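Local structure of phosphoribosylaminoimidazole carboxylase (Treponema denticola, 5C5D) at residues Leu4-Gly10 and Glu31-Gly37; Glu24-Ile30 and Ala121-Ala125; Leu50-Glu54 and Val76-Lys81; Leu61-Gly67 and Ala83-Pro89. The protein catalyses the reversible carboxylation of 5-aminoimidazole ribonucleotide (AIR) with CO2 to 4-carboxy-5-aminoimidazole ribonucleotide (CAIR) in purine biosynthesis. The protein carries 1 engineered substitution. The contacts are given in a common frame with arbitrary orientation. Numbering follows the deposited sequence.

Interaction 1. Residues Leu4-Gly10 and Glu31-Gly37; sequences LVIILMG and EYAIRIG
Strands 4-9 and 31-36 run parallel, their axes 4.6 Å apart at closest approach with 19° between their N-to-C directions, as expected for the right-handed beta-alpha-beta crossover through helix 15-27. CA pairing is one to one, from Val5-Tyr32 to Met9-Ile36. Glu31 O accepts from Val5 N (3.0 Å). Tyr32 pairs with Val5 without a backbone bond to it, while Ala33 N gives to Val5 O (2.9 Å) and Ala33 O receives Ile7 N (2.7 Å). Ile34, in the mt rotamer, meets Met9 through CG2 to CE at a tight 3.2 Å. Arg35 N binds Ile7 O (2.9 Å) and Arg35 O takes Met9 N (2.9 Å). Ile36 CG1 packs on Met9 CG (3.7 Å), and Gly37 N closes the series on Met9 O (2.8 Å). Val5, Ile7, Met9, Tyr32, Ile34 and Ile36 share one face; helix 15-27 packs on the first four, a second subunit on Ile34 and Ile36. On the other, helix 43-54 lies against Ile6, Leu8, Ala33 and Arg35. Strand 60-65 flanks strand 4-9.

Interaction 2. Residues Glu24-Ile30 and Ala121-Ala125; sequences ELKTFGI and ALLAA
The C-terminal end of helix 15-27 packs against helix 117-129, both on one side of the sheet of this alpha/beta fold. Residues Ala121-Ala125 are fully helical, with Ala125 N bonded to Ala121 O (2.9 Å). After its last helical turn the other segment leaves through a Schellman motif: Gly29 takes phi/psi of 78/29°, Ile30 N reaches back to Leu25 O (3.1 Å) and Gly29 N to Lys26 O (3.1 Å). This reversal brings Ile30 back toward the partner helix. The closest CA pair is Leu25-Ala121, 5.4 Å apart, a separation permitted by the small alanine side chain. Ala121 CB fits between Glu24 CB (3.5 Å) and Leu25 CD2 (3.8 Å); Leu25, in the mt rotamer, also extends CD2 to Ala124 CB (4.2 Å). The main bump from residues 24-30 is Phe28 (chi1 m, chi2 -65°). Its ring lies over Ala125, whose CB stands 4.0 Å from the ring centroid and 16° off the normal, a CH-pi contact, while Phe28 CZ touches Leu122 CD1 at 3.6 Å. Ile30, also mt, places CD1 3.7 Å from Ala125 CB, so this methyl sits in the corner formed by Phe28 and Ile30. Tyr142 of helix 133-157 meets the Phe28 ring and hydrogen-bonds Glu24 OE2. With no hydrogen bond crossing between the segments, their cohesion rests on apolar shape complementarity.

Interaction 3. Residues Leu50-Glu54 and Val76-Lys81; sequences LKEYE and VDGFVK
In the alpha/beta/alpha sandwich of this AIR carboxylase, the ends of helices 43-54 and 72-79 meet on the same side of the parallel sheet. Residues Leu50-Glu54 are helical, with Glu54 N bonded to Leu50 O (2.8 Å). In the other segment Val80 N returns to Val76 O (3.0 Å) before the chain turns extended at Val80 (phi/psi -84/160°). Glu54 and Val80 form the nearest CA pair, at 6.8 Å. Leu50, in the mt rotamer, packs into the hollow lined by three residues: its CD1 lies 4.2 Å from Val76 CG2, its CB 3.8 Å from Phe79 CD2, and its CD2 4.3 Å from Val80 CG1. Phe79 adopts chi1 t with chi2 89°, which carries its ring to the aliphatic part of Lys51; Lys51 CG approaches Phe79 CZ at 3.7 Å, at the ring edge. Glu54 folds through chi1 and chi2 both m, bringing its carboxylate to the start of the loop after the second helix. Its OE2 hydrogen-bonds Tyr62 OH on strand 60-65, linking the helix pair to the sheet beneath. Arg126 of a third subunit reaches this same corner, hydrogen-bonding Lys81 O. Lys81 curls back with chi1 m, chi2 t and chi3 and chi4 both m. Glu54 OE1 accepts twice from this one residue, from Lys81 N at 2.9 Å and, as a salt bridge, from Lys81 NZ at 3.1 Å.

Interaction 4. Residues Leu61-Gly67 and Ala83-Pro89; sequences LYITIAG and ATIACPP. With EDO (1,2-ethanediol), chain I.
Two consecutive prolines, Pro88 and Pro89, follow Cys87, ending the pairing: Pro89 has no N-H for Ala66 O, which meets Pro89 CD at 3.4 Å. Strands 60-65 and 84-86 belong to a beta-alpha-beta unit through helix 72-79: parallel, their axes 4.7 Å apart at closest approach and 20° between directions. Ile63 pairs with Ile85 and Thr64 with Ala86, all extended. Ile85 N gives to Tyr62 O (2.8 Å), Thr64 N to Ile85 O (2.8 Å), and Cys87 N to Thr64 O (3.0 Å). On one face Ile63 CG1 packs on Ile85 CB (4.0 Å) and Ile63 CG2 on Cys87 CB (4.1 Å); both isoleucines are mt. On the other, Thr64 (chi1 49°) and Thr84 (73°) share a water, 2.8 Å from Thr64 OG1 and donating to Thr84 OG1 at 2.7 Å. Their hydroxyls are also hydrogen-bonded to Ser73 and Asp77, respectively, in the intervening helix. Beyond the strands Pro89 CD approaches Ile65 CG2 (3.9 Å) and Pro89 CG meets Gly67 CA (3.7 Å). Gly67 binds substrate, and Pro89 packs on substrate-binding Asp14, so the loops leaving these strands border the active site. An ethanediol, probably from the crystallisation liquor, donates from O1 to Pro89 O at 3.2 Å.

From the N terminus, interaction 1 closes first, pairing strands 4-9 and 31-36 around helix 15-27. Interaction 2 opens within that span, at Glu24, and crosses it, closing only at Ala125; Leu25 and Ile30 pack on Val5, joining helix to sheet. Within this long loop interaction 3 runs from Leu50 to Lys81, and interaction 4 opens at Leu61 and closes at Pro89 around helix 72-79, so the two cross. Val80 CG1 packs on Tyr62 CE1 (3.6 Å), joining them. Interactions 1 and 4 share the sheet through Ile6 N to Leu61 O (2.8 Å). Interactions 2 and 3 lie about 20 Å apart between centres without touching, on opposite sides of that sheet.

Interaction 1. Residues Leu4-Gly10 and Glu31-Gly37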
loop_
_atom_site.group_PDB
_atom_site.type_symbol
_atom_site.label_atom_id
_atom_site.label_comp_id
_atom_site.label_asym_id
_atom_site.label_seq_id
_atom_site.Cartn_x
_atom_site.Cartn_y
_atom_site.Cartn_z
ATOM N N LEU D 4 -37.030 13.007 0.032
ATOM C CA LEU D 4 -36.273 13.620 -1.045
ATOM C C LEU D 4 -34.798 13.286 -0.858
ATOM O O LEU D 4 -34.271 13.410 0.237
ATOM C CB LEU D 4 -36.461 15.142 -1.051
ATOM C CG LEU D 4 -35.651 15.874 -2.107
ATOM C CD1 LEU D 4 -36.132 15.440 -3.480
ATOM C CD2 LEU D 4 -35.781 17.380 -1.941
ATOM N N VAL D 5 -34.122 12.889 -1.926
ATOM C CA VAL D 5 -32.694 12.683 -1.880
ATOM C C VAL D 5 -32.050 13.681 -2.826
ATOM O O VAL D 5 -32.378 13.714 -4.002
ATOM C CB VAL D 5 -32.288 11.272 -2.309
ATOM C CG1 VAL D 5 -30.766 11.142 -2.366
ATOM C CG2 VAL D 5 -32.854 10.231 -1.363
ATOM N N ILE D 6 -31.139 14.483 -2.303
ATOM C CA ILE D 6 -30.424 15.442 -3.102
ATOM C C ILE D 6 -29.093 14.806 -3.439
ATOM O O ILE D 6 -28.303 14.519 -2.553
ATOM C CB ILE D 6 -30.193 16.771 -2.360
ATOM C CG1 ILE D 6 -31.529 17.426 -1.978
ATOM C CG2 ILE D 6 -29.335 17.682 -3.218
ATOM C CD1 ILE D 6 -32.133 16.960 -0.645
ATOM N N ILE D 7 -28.862 14.612 -4.731
ATOM C CA ILE D 7 -27.599 14.063 -5.216
ATOM C C ILE D 7 -26.760 15.218 -5.677
ATOM O O ILE D 7 -27.095 15.859 -6.676
ATOM C CB ILE D 7 -27.816 13.077 -6.365
ATOM C CG1 ILE D 7 -28.774 11.978 -5.923
ATOM C CG2 ILE D 7 -26.472 12.481 -6.812
ATOM C CD1 ILE D 7 -29.213 11.059 -7.060
ATOM N N LEU D 8 -25.700 15.529 -4.938
ATOM C CA LEU D 8 -24.862 16.692 -5.233
ATOM C C LEU D 8 -23.459 16.262 -5.604
ATOM O O LEU D 8 -22.783 15.570 -4.824
ATOM C CB LEU D 8 -24.820 17.640 -4.028
ATOM C CG LEU D 8 -23.848 18.808 -4.176
ATOM C CD1 LEU D 8 -24.187 19.707 -5.358
ATOM C CD2 LEU D 8 -23.820 19.602 -2.880
ATOM N N MET D 9 -23.019 16.652 -6.799
ATOM C CA MET D 9 -21.716 16.234 -7.285
ATOM C C MET D 9 -20.807 17.445 -7.505
ATOM O O MET D 9 -21.281 18.535 -7.821
ATOM C CB MET D 9 -21.884 15.452 -8.591
ATOM C CG MET D 9 -22.202 16.332 -9.743
ATOM S SD MET D 9 -22.692 15.366 -11.209
ATOM C CE MET D 9 -24.415 15.104 -10.835
ATOM N N GLY D 10 -19.504 17.236 -7.353
ATOM C CA GLY D 10 -18.551 18.324 -7.424
ATOM C C GLY D 10 -18.293 18.789 -8.830
ATOM O O GLY D 10 -17.889 19.927 -9.030
ATOM N N GLU D 31 -38.151 10.304 -4.670
ATOM C CA GLU D 31 -37.825 11.493 -5.445
ATOM C C GLU D 31 -36.382 11.886 -5.200
ATOM O O GLU D 31 -35.907 11.858 -4.049
ATOM C CB GLU D 31 -38.744 12.675 -5.091
ATOM C CG GLU D 31 -38.508 13.900 -5.994
ATOM C CD GLU D 31 -39.438 15.081 -5.710
ATOM O OE1 GLU D 31 -40.373 14.964 -4.888
ATOM O OE2 GLU D 31 -39.211 16.133 -6.330
ATOM N N TYR D 32 -35.722 12.339 -6.267
ATOM C CA TYR D 32 -34.340 12.820 -6.179
ATOM C C TYR D 32 -34.176 14.142 -6.945
ATOM O O TYR D 32 -35.005 14.514 -7.800
ATOM C CB TYR D 32 -33.342 11.769 -6.709
ATOM C CG TYR D 32 -33.539 11.486 -8.171
ATOM C CD1 TYR D 32 -33.006 12.331 -9.122
ATOM C CD2 TYR D 32 -34.244 10.371 -8.592
ATOM C CE1 TYR D 32 -33.199 12.097 -10.473
ATOM C CE2 TYR D 32 -34.427 10.115 -9.930
ATOM C CZ TYR D 32 -33.905 10.995 -10.869
ATOM O OH TYR D 32 -34.072 10.778 -12.222
ATOM N N ALA D 33 -33.136 14.875 -6.573
ATOM C CA ALA D 33 -32.680 16.034 -7.316
ATOM C C ALA D 33 -31.214 15.830 -7.589
ATOM O O ALA D 33 -30.517 15.315 -6.743
ATOM C CB ALA D 33 -32.907 17.293 -6.524
ATOM N N ILE D 34 -30.771 16.190 -8.800
ATOM C CA ILE D 34 -29.359 16.121 -9.158
ATOM C C ILE D 34 -28.828 17.516 -9.368
ATOM O O ILE D 34 -29.389 18.292 -10.143
ATOM C CB ILE D 34 -29.137 15.310 -10.421
ATOM C CG1 ILE D 34 -29.572 13.883 -10.180
ATOM C CG2 ILE D 34 -27.650 15.365 -10.828
ATOM C CD1 ILE D 34 -29.502 12.999 -11.410
ATOM N N ARG D 35 -27.747 17.819 -8.655
ATOM C CA ARG D 35 -27.153 19.151 -8.665
ATOM C C ARG D 35 -25.641 19.059 -8.754
ATOM O O ARG D 35 -25.039 18.040 -8.420
ATOM C CB ARG D 35 -27.538 19.941 -7.420
ATOM C CG ARG D 35 -29.045 20.060 -7.156
ATOM C CD ARG D 35 -29.704 20.881 -8.243
ATOM N NE ARG D 35 -29.183 22.241 -8.338
ATOM C CZ ARG D 35 -29.628 23.286 -7.635
ATOM N NH1 ARG D 35 -30.638 23.168 -6.780
ATOM N NH2 ARG D 35 -29.089 24.482 -7.841
ATOM N N ILE D 36 -25.051 20.155 -9.200
ATOM C CA ILE D 36 -23.620 20.293 -9.321
ATOM C C ILE D 36 -23.104 21.485 -8.523
ATOM O O ILE D 36 -23.634 22.585 -8.617
ATOM C CB ILE D 36 -23.217 20.470 -10.803
ATOM C CG1 ILE D 36 -23.575 19.216 -11.594
ATOM C CG2 ILE D 36 -21.720 20.695 -10.938
ATOM C CD1 ILE D 36 -23.518 19.427 -13.115
ATOM N N GLY D 37 -22.044 21.263 -7.766
ATOM C CA GLY D 37 -21.396 22.337 -7.052
ATOM C C GLY D 37 -20.166 21.835 -6.348
ATOM O O GLY D 37 -20.171 20.742 -5.782
#

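Interaction 2. Residues Glu24-Ile30 and Ala121-Ala125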
loop_
_atom_site.group_PDB
_atom_site.type_symbol
_atom_site.label_atom_id
_atom_site.label_comp_id
_atom_site.label_asym_id
_atom_site.label_seq_id
_atom_site.Cartn_x
_atom_site.Cartn_y
_atom_site.Cartn_z
ATOM N N GLU D 24 -31.405 4.020 -9.477
ATOM C CA GLU D 24 -31.773 3.044 -8.463
ATOM C C GLU D 24 -32.810 3.648 -7.504
ATOM O O GLU D 24 -33.750 2.963 -7.101
ATOM C CB GLU D 24 -30.525 2.553 -7.708
ATOM C CG GLU D 24 -30.699 1.185 -7.102
ATOM C CD GLU D 24 -30.731 0.083 -8.151
ATOM O OE1 GLU D 24 -30.614 0.395 -9.352
ATOM O OE2 GLU D 24 -30.844 -1.102 -7.775
ATOM N N LEU D 25 -32.675 4.928 -7.164
ATOM C CA LEU D 25 -33.679 5.571 -6.297
ATOM C C LEU D 25 -35.064 5.553 -6.953
ATOM O O LEU D 25 -36.089 5.424 -6.286
ATOM C CB LEU D 25 -33.285 7.004 -5.959
ATOM C CG LEU D 25 -32.089 7.192 -5.038
ATOM C CD1 LEU D 25 -31.669 8.663 -5.044
ATOM C CD2 LEU D 25 -32.406 6.722 -3.644
ATOM N N LYS D 26 -35.104 5.647 -8.275
ATOM C CA LYS D 26 -36.377 5.648 -8.969
ATOM C C LYS D 26 -37.091 4.317 -8.800
ATOM O O LYS D 26 -38.311 4.288 -8.703
ATOM C CB LYS D 26 -36.171 5.962 -10.451
ATOM C CG LYS D 26 -37.452 6.270 -11.179
ATOM C CD LYS D 26 -37.177 6.942 -12.500
ATOM C CE LYS D 26 -38.454 7.484 -13.106
ATOM N NZ LYS D 26 -38.185 8.224 -14.367
ATOM N N THR D 27 -36.331 3.224 -8.746
ATOM C CA THR D 27 -36.910 1.901 -8.560
ATOM C C THR D 27 -37.569 1.778 -7.175
ATOM O O THR D 27 -38.548 1.054 -7.029
ATOM C CB THR D 27 -35.869 0.773 -8.713
ATOM O OG1 THR D 27 -34.940 0.808 -7.639
ATOM C CG2 THR D 27 -35.109 0.912 -10.012
ATOM N N PHE D 28 -37.044 2.487 -6.174
ATOM C CA PHE D 28 -37.634 2.496 -4.823
ATOM C C PHE D 28 -38.773 3.504 -4.656
ATOM O O PHE D 28 -39.410 3.560 -3.591
ATOM C CB PHE D 28 -36.569 2.804 -3.762
ATOM C CG PHE D 28 -35.479 1.773 -3.663
ATOM C CD1 PHE D 28 -35.766 0.490 -3.254
ATOM C CD2 PHE D 28 -34.156 2.097 -3.953
ATOM C CE1 PHE D 28 -34.765 -0.456 -3.159
ATOM C CE2 PHE D 28 -33.144 1.154 -3.850
ATOM C CZ PHE D 28 -33.453 -0.127 -3.463
ATOM N N GLY D 29 -39.028 4.301 -5.690
ATOM C CA GLY D 29 -40.101 5.276 -5.653
ATOM C C GLY D 29 -39.754 6.532 -4.853
ATOM O O GLY D 29 -40.631 7.207 -4.289
ATOM N N ILE D 30 -38.475 6.861 -4.834
ATOM C CA ILE D 30 -37.952 7.975 -4.036
ATOM C C ILE D 30 -37.558 9.141 -4.935
ATOM O O ILE D 30 -36.738 8.994 -5.851
ATOM C CB ILE D 30 -36.728 7.528 -3.186
ATOM C CG1 ILE D 30 -37.160 6.496 -2.146
ATOM C CG2 ILE D 30 -36.071 8.726 -2.509
ATOM C CD1 ILE D 30 -36.031 5.722 -1.509
ATOM N N ALA D 121 -28.046 4.190 -2.983
ATOM C CA ALA D 121 -29.507 4.290 -3.113
ATOM C C ALA D 121 -30.230 3.382 -2.136
ATOM O O ALA D 121 -31.211 3.791 -1.511
ATOM C CB ALA D 121 -29.926 3.960 -4.523
ATOM N N LEU D 122 -29.747 2.155 -1.987
ATOM C CA LEU D 122 -30.370 1.216 -1.061
ATOM C C LEU D 122 -30.247 1.683 0.374
ATOM O O LEU D 122 -31.224 1.596 1.139
ATOM C CB LEU D 122 -29.739 -0.180 -1.221
ATOM C CG LEU D 122 -30.287 -1.303 -0.339
ATOM C CD1 LEU D 122 -31.757 -1.566 -0.584
ATOM C CD2 LEU D 122 -29.459 -2.572 -0.543
ATOM N N LEU D 123 -29.080 2.208 0.737
ATOM C CA LEU D 123 -28.914 2.724 2.091
ATOM C C LEU D 123 -29.876 3.867 2.311
ATOM O O LEU D 123 -30.500 3.958 3.364
ATOM C CB LEU D 123 -27.483 3.199 2.353
ATOM C CG LEU D 123 -27.259 3.988 3.663
ATOM C CD1 LEU D 123 -27.549 3.154 4.878
ATOM C CD2 LEU D 123 -25.838 4.510 3.723
ATOM N N ALA D 124 -29.971 4.773 1.346
ATOM C CA ALA D 124 -30.908 5.896 1.508
ATOM C C ALA D 124 -32.327 5.353 1.737
ATOM O O ALA D 124 -33.065 5.811 2.631
ATOM C CB ALA D 124 -30.880 6.804 0.316
ATOM N N ALA D 125 -32.739 4.401 0.911
ATOM C CA ALA D 125 -34.078 3.848 1.046
ATOM C C ALA D 125 -34.254 3.226 2.421
ATOM O O ALA D 125 -35.306 3.382 3.057
ATOM C CB ALA D 125 -34.342 2.814 -0.081
#

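Interaction 3. Residues Leu50-Glu54 and Val76-Lys81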
loop_
_atom_site.group_PDB
_atom_site.type_symbol
_atom_site.label_atom_id
_atom_site.label_comp_id
_atom_site.label_asym_id
_atom_site.label_seq_id
_atom_site.Cartn_x
_atom_site.Cartn_y
_atom_site.Cartn_z
ATOM N N LEU D 50 -27.846 24.495 -0.571
ATOM C CA LEU D 50 -28.165 23.721 0.626
ATOM C C LEU D 50 -29.218 24.455 1.468
ATOM O O LEU D 50 -30.100 23.803 2.044
ATOM C CB LEU D 50 -26.929 23.447 1.465
ATOM C CG LEU D 50 -25.851 22.578 0.830
ATOM C CD1 LEU D 50 -24.702 22.367 1.800
ATOM C CD2 LEU D 50 -26.413 21.226 0.394
ATOM N N LYS D 51 -29.155 25.785 1.544
ATOM C CA LYS D 51 -30.153 26.508 2.347
ATOM C C LYS D 51 -31.555 26.301 1.779
ATOM O O LYS D 51 -32.534 26.193 2.524
ATOM C CB LYS D 51 -29.832 28.000 2.436
ATOM C CG LYS D 51 -28.667 28.291 3.360
ATOM C CD LYS D 51 -28.425 29.792 3.514
ATOM C CE LYS D 51 -27.216 30.078 4.390
ATOM N NZ LYS D 51 -26.890 31.543 4.371
ATOM N N GLU D 52 -31.659 26.261 0.457
ATOM C CA GLU D 52 -32.958 26.050 -0.176
ATOM C C GLU D 52 -33.523 24.657 0.163
ATOM O O GLU D 52 -34.693 24.548 0.552
ATOM C CB GLU D 52 -32.854 26.218 -1.692
ATOM C CG GLU D 52 -32.644 27.666 -2.123
ATOM C CD GLU D 52 -32.156 27.805 -3.553
ATOM O OE1 GLU D 52 -31.975 26.779 -4.238
ATOM O OE2 GLU D 52 -31.949 28.954 -3.990
ATOM N N TYR D 53 -32.709 23.608 0.042
ATOM C CA TYR D 53 -33.180 22.241 0.333
ATOM C C TYR D 53 -33.456 22.064 1.831
ATOM O O TYR D 53 -34.429 21.411 2.220
ATOM C CB TYR D 53 -32.178 21.170 -0.140
ATOM C CG TYR D 53 -32.160 21.058 -1.654
ATOM C CD1 TYR D 53 -33.279 20.609 -2.344
ATOM C CD2 TYR D 53 -31.036 21.399 -2.369
ATOM C CE1 TYR D 53 -33.273 20.501 -3.728
ATOM C CE2 TYR D 53 -31.003 21.278 -3.763
ATOM C CZ TYR D 53 -32.128 20.843 -4.426
ATOM O OH TYR D 53 -32.113 20.745 -5.792
ATOM N N GLU D 54 -32.636 22.684 2.664
ATOM C CA GLU D 54 -32.768 22.529 4.121
ATOM C C GLU D 54 -34.067 23.113 4.675
ATOM O O GLU D 54 -34.576 22.656 5.716
ATOM C CB GLU D 54 -31.566 23.160 4.822
ATOM C CG GLU D 54 -30.327 22.277 4.816
ATOM C CD GLU D 54 -30.498 21.043 5.654
ATOM O OE1 GLU D 54 -30.364 21.148 6.898
ATOM O OE2 GLU D 54 -30.785 19.970 5.071
ATOM N N VAL D 76 -20.720 19.464 3.104
ATOM C CA VAL D 76 -22.169 19.353 3.137
ATOM C C VAL D 76 -22.617 18.776 4.477
ATOM O O VAL D 76 -23.547 19.273 5.094
ATOM C CB VAL D 76 -22.677 18.466 1.996
ATOM C CG1 VAL D 76 -24.174 18.170 2.132
ATOM C CG2 VAL D 76 -22.378 19.119 0.635
ATOM N N ASP D 77 -21.958 17.708 4.926
ATOM C CA ASP D 77 -22.303 17.111 6.208
ATOM C C ASP D 77 -22.184 18.089 7.386
ATOM O O ASP D 77 -22.993 18.059 8.329
ATOM C CB ASP D 77 -21.425 15.896 6.479
ATOM C CG ASP D 77 -21.978 15.060 7.566
ATOM O OD1 ASP D 77 -22.863 14.219 7.274
ATOM O OD2 ASP D 77 -21.540 15.274 8.714
ATOM N N GLY D 78 -21.208 18.991 7.340
ATOM C CA GLY D 78 -21.077 19.981 8.392
ATOM C C GLY D 78 -22.130 21.074 8.364
ATOM O O GLY D 78 -22.341 21.761 9.357
ATOM N N PHE D 79 -22.780 21.234 7.223
ATOM C CA PHE D 79 -23.772 22.289 7.041
ATOM C C PHE D 79 -25.205 21.832 7.353
ATOM O O PHE D 79 -25.958 22.540 8.045
ATOM C CB PHE D 79 -23.706 22.815 5.606
ATOM C CG PHE D 79 -24.553 24.041 5.401
ATOM C CD1 PHE D 79 -24.021 25.301 5.621
ATOM C CD2 PHE D 79 -25.888 23.928 5.067
ATOM C CE1 PHE D 79 -24.805 26.428 5.489
ATOM C CE2 PHE D 79 -26.682 25.059 4.930
ATOM C CZ PHE D 79 -26.128 26.305 5.143
ATOM N N VAL D 80 -25.606 20.671 6.833
ATOM C CA VAL D 80 -27.014 20.269 6.908
ATOM C C VAL D 80 -27.317 19.604 8.242
ATOM O O VAL D 80 -26.409 19.150 8.947
ATOM C CB VAL D 80 -27.407 19.318 5.752
ATOM C CG1 VAL D 80 -27.113 19.934 4.398
ATOM C CG2 VAL D 80 -26.647 17.987 5.824
ATOM N N LYS D 81 -28.602 19.574 8.583
ATOM C CA LYS D 81 -29.062 19.055 9.870
ATOM C C LYS D 81 -28.985 17.535 9.929
ATOM O O LYS D 81 -28.461 16.957 10.894
ATOM C CB LYS D 81 -30.503 19.498 10.139
ATOM C CG LYS D 81 -30.688 21.001 10.256
ATOM C CD LYS D 81 -32.119 21.373 10.693
ATOM C CE LYS D 81 -33.201 20.826 9.761
ATOM N NZ LYS D 81 -33.049 21.287 8.347
#

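Interaction 4. Residues Leu61-Gly67 and Ala83-Pro89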
loop_
_atom_site.group_PDB
_atom_site.type_symbol
_atom_site.label_atom_id
_atom_site.label_comp_id
_atom_site.label_asym_id
_atom_site.label_seq_id
_atom_site.Cartn_x
_atom_site.Cartn_y
_atom_site.Cartn_z
ATOM N N LEU D 61 -32.226 13.305 2.496
ATOM C CA LEU D 61 -30.849 12.854 2.565
ATOM C C LEU D 61 -30.067 13.543 1.455
ATOM O O LEU D 61 -30.629 13.856 0.419
ATOM C CB LEU D 61 -30.737 11.339 2.419
ATOM C CG LEU D 61 -31.289 10.528 3.578
ATOM C CD1 LEU D 61 -31.275 9.075 3.188
ATOM C CD2 LEU D 61 -30.506 10.741 4.870
ATOM N N TYR D 62 -28.781 13.770 1.696
ATOM C CA TYR D 62 -27.877 14.229 0.658
ATOM C C TYR D 62 -26.907 13.118 0.344
ATOM O O TYR D 62 -26.353 12.529 1.267
ATOM C CB TYR D 62 -27.134 15.484 1.123
ATOM C CG TYR D 62 -28.060 16.636 1.446
ATOM C CD1 TYR D 62 -28.715 16.699 2.666
ATOM C CD2 TYR D 62 -28.262 17.669 0.544
ATOM C CE1 TYR D 62 -29.569 17.750 2.961
ATOM C CE2 TYR D 62 -29.082 18.719 0.830
ATOM C CZ TYR D 62 -29.739 18.769 2.048
ATOM O OH TYR D 62 -30.599 19.805 2.365
ATOM N N ILE D 63 -26.715 12.835 -0.938
ATOM C CA ILE D 63 -25.674 11.898 -1.377
ATOM C C ILE D 63 -24.653 12.744 -2.122
ATOM O O ILE D 63 -24.979 13.369 -3.138
ATOM C CB ILE D 63 -26.224 10.767 -2.246
ATOM C CG1 ILE D 63 -27.247 9.943 -1.474
ATOM C CG2 ILE D 63 -25.086 9.873 -2.747
ATOM C CD1 ILE D 63 -27.920 8.841 -2.343
ATOM N N THR D 64 -23.419 12.759 -1.625
ATOM C CA THR D 64 -22.386 13.647 -2.129
ATOM C C THR D 64 -21.302 12.895 -2.878
ATOM O O THR D 64 -20.769 11.902 -2.414
ATOM C CB THR D 64 -21.786 14.446 -0.979
ATOM O OG1 THR D 64 -21.447 13.521 0.078
ATOM C CG2 THR D 64 -22.801 15.493 -0.503
ATOM N N ILE D 65 -21.055 13.373 -4.085
ATOM C CA ILE D 65 -20.143 12.731 -5.037
ATOM C C ILE D 65 -18.990 13.638 -5.423
ATOM O O ILE D 65 -19.207 14.633 -6.070
ATOM C CB ILE D 65 -20.877 12.380 -6.326
ATOM C CG1 ILE D 65 -22.064 11.455 -6.027
ATOM C CG2 ILE D 65 -19.965 11.681 -7.316
ATOM C CD1 ILE D 65 -23.042 11.405 -7.211
ATOM N N ALA D 66 -17.768 13.301 -5.032
ATOM C CA ALA D 66 -16.629 14.108 -5.416
ATOM C C ALA D 66 -15.422 13.213 -5.604
ATOM O O ALA D 66 -15.137 12.376 -4.743
ATOM C CB ALA D 66 -16.338 15.161 -4.394
ATOM N N GLY D 67 -14.726 13.411 -6.722
ATOM C CA GLY D 67 -13.527 12.645 -6.985
ATOM C C GLY D 67 -12.294 13.267 -6.374
ATOM O O GLY D 67 -12.352 14.313 -5.713
ATOM N N ALA D 83 -28.787 13.412 8.125
ATOM C CA ALA D 83 -27.709 12.546 7.661
ATOM C C ALA D 83 -27.345 12.791 6.207
ATOM O O ALA D 83 -28.158 13.284 5.403
ATOM C CB ALA D 83 -28.118 11.108 7.848
ATOM N N THR D 84 -26.114 12.421 5.880
ATOM C CA THR D 84 -25.646 12.427 4.507
ATOM C C THR D 84 -24.894 11.153 4.211
ATOM O O THR D 84 -24.476 10.438 5.112
ATOM C CB THR D 84 -24.723 13.626 4.205
ATOM O OG1 THR D 84 -23.434 13.445 4.810
ATOM C CG2 THR D 84 -25.317 14.932 4.731
ATOM N N ILE D 85 -24.747 10.895 2.925
ATOM C CA ILE D 85 -24.066 9.696 2.394
ATOM C C ILE D 85 -22.993 10.147 1.398
ATOM O O ILE D 85 -23.283 10.912 0.492
ATOM C CB ILE D 85 -25.079 8.780 1.689
ATOM C CG1 ILE D 85 -26.141 8.279 2.661
ATOM C CG2 ILE D 85 -24.380 7.595 0.970
ATOM C CD1 ILE D 85 -27.325 7.630 1.979
ATOM N N ALA D 86 -21.756 9.686 1.581
ATOM C CA ALA D 86 -20.685 9.896 0.599
ATOM C C ALA D 86 -20.617 8.712 -0.333
ATOM O O ALA D 86 -20.509 7.596 0.129
ATOM C CB ALA D 86 -19.352 10.060 1.292
ATOM N N CYS D 87 -20.631 8.964 -1.630
ATOM C CA CYS D 87 -20.479 7.899 -2.606
ATOM C C CYS D 87 -19.555 8.427 -3.693
ATOM O O CYS D 87 -20.013 8.921 -4.732
ATOM C CB CYS D 87 -21.825 7.481 -3.157
ATOM S SG CYS D 87 -21.697 6.052 -4.275
ATOM N N PRO D 88 -18.232 8.340 -3.449
ATOM C CA PRO D 88 -17.291 8.915 -4.395
ATOM C C PRO D 88 -17.231 8.064 -5.668
ATOM O O PRO D 88 -17.530 6.862 -5.610
ATOM C CB PRO D 88 -15.971 8.897 -3.634
ATOM C CG PRO D 88 -16.090 7.752 -2.693
ATOM C CD PRO D 88 -17.549 7.775 -2.267
ATOM N N PRO D 89 -16.861 8.680 -6.795
ATOM C CA PRO D 89 -16.681 7.916 -8.015
ATOM C C PRO D 89 -15.478 7.013 -7.869
ATOM O O PRO D 89 -14.591 7.288 -7.069
ATOM C CB PRO D 89 -16.450 8.985 -9.083
ATOM C CG PRO D 89 -15.856 10.150 -8.348
ATOM C CD PRO D 89 -16.411 10.075 -6.935
HETATM C C1 EDO I . -11.931 6.082 -4.549
HETATM O O1 EDO I . -13.344 5.986 -4.457
HETATM C C2 EDO I . -11.425 4.671 -4.722
HETATM O O2 EDO I . -12.204 4.000 -5.728
HETATM O O HOH W 1 -21.971 14.374 2.688
#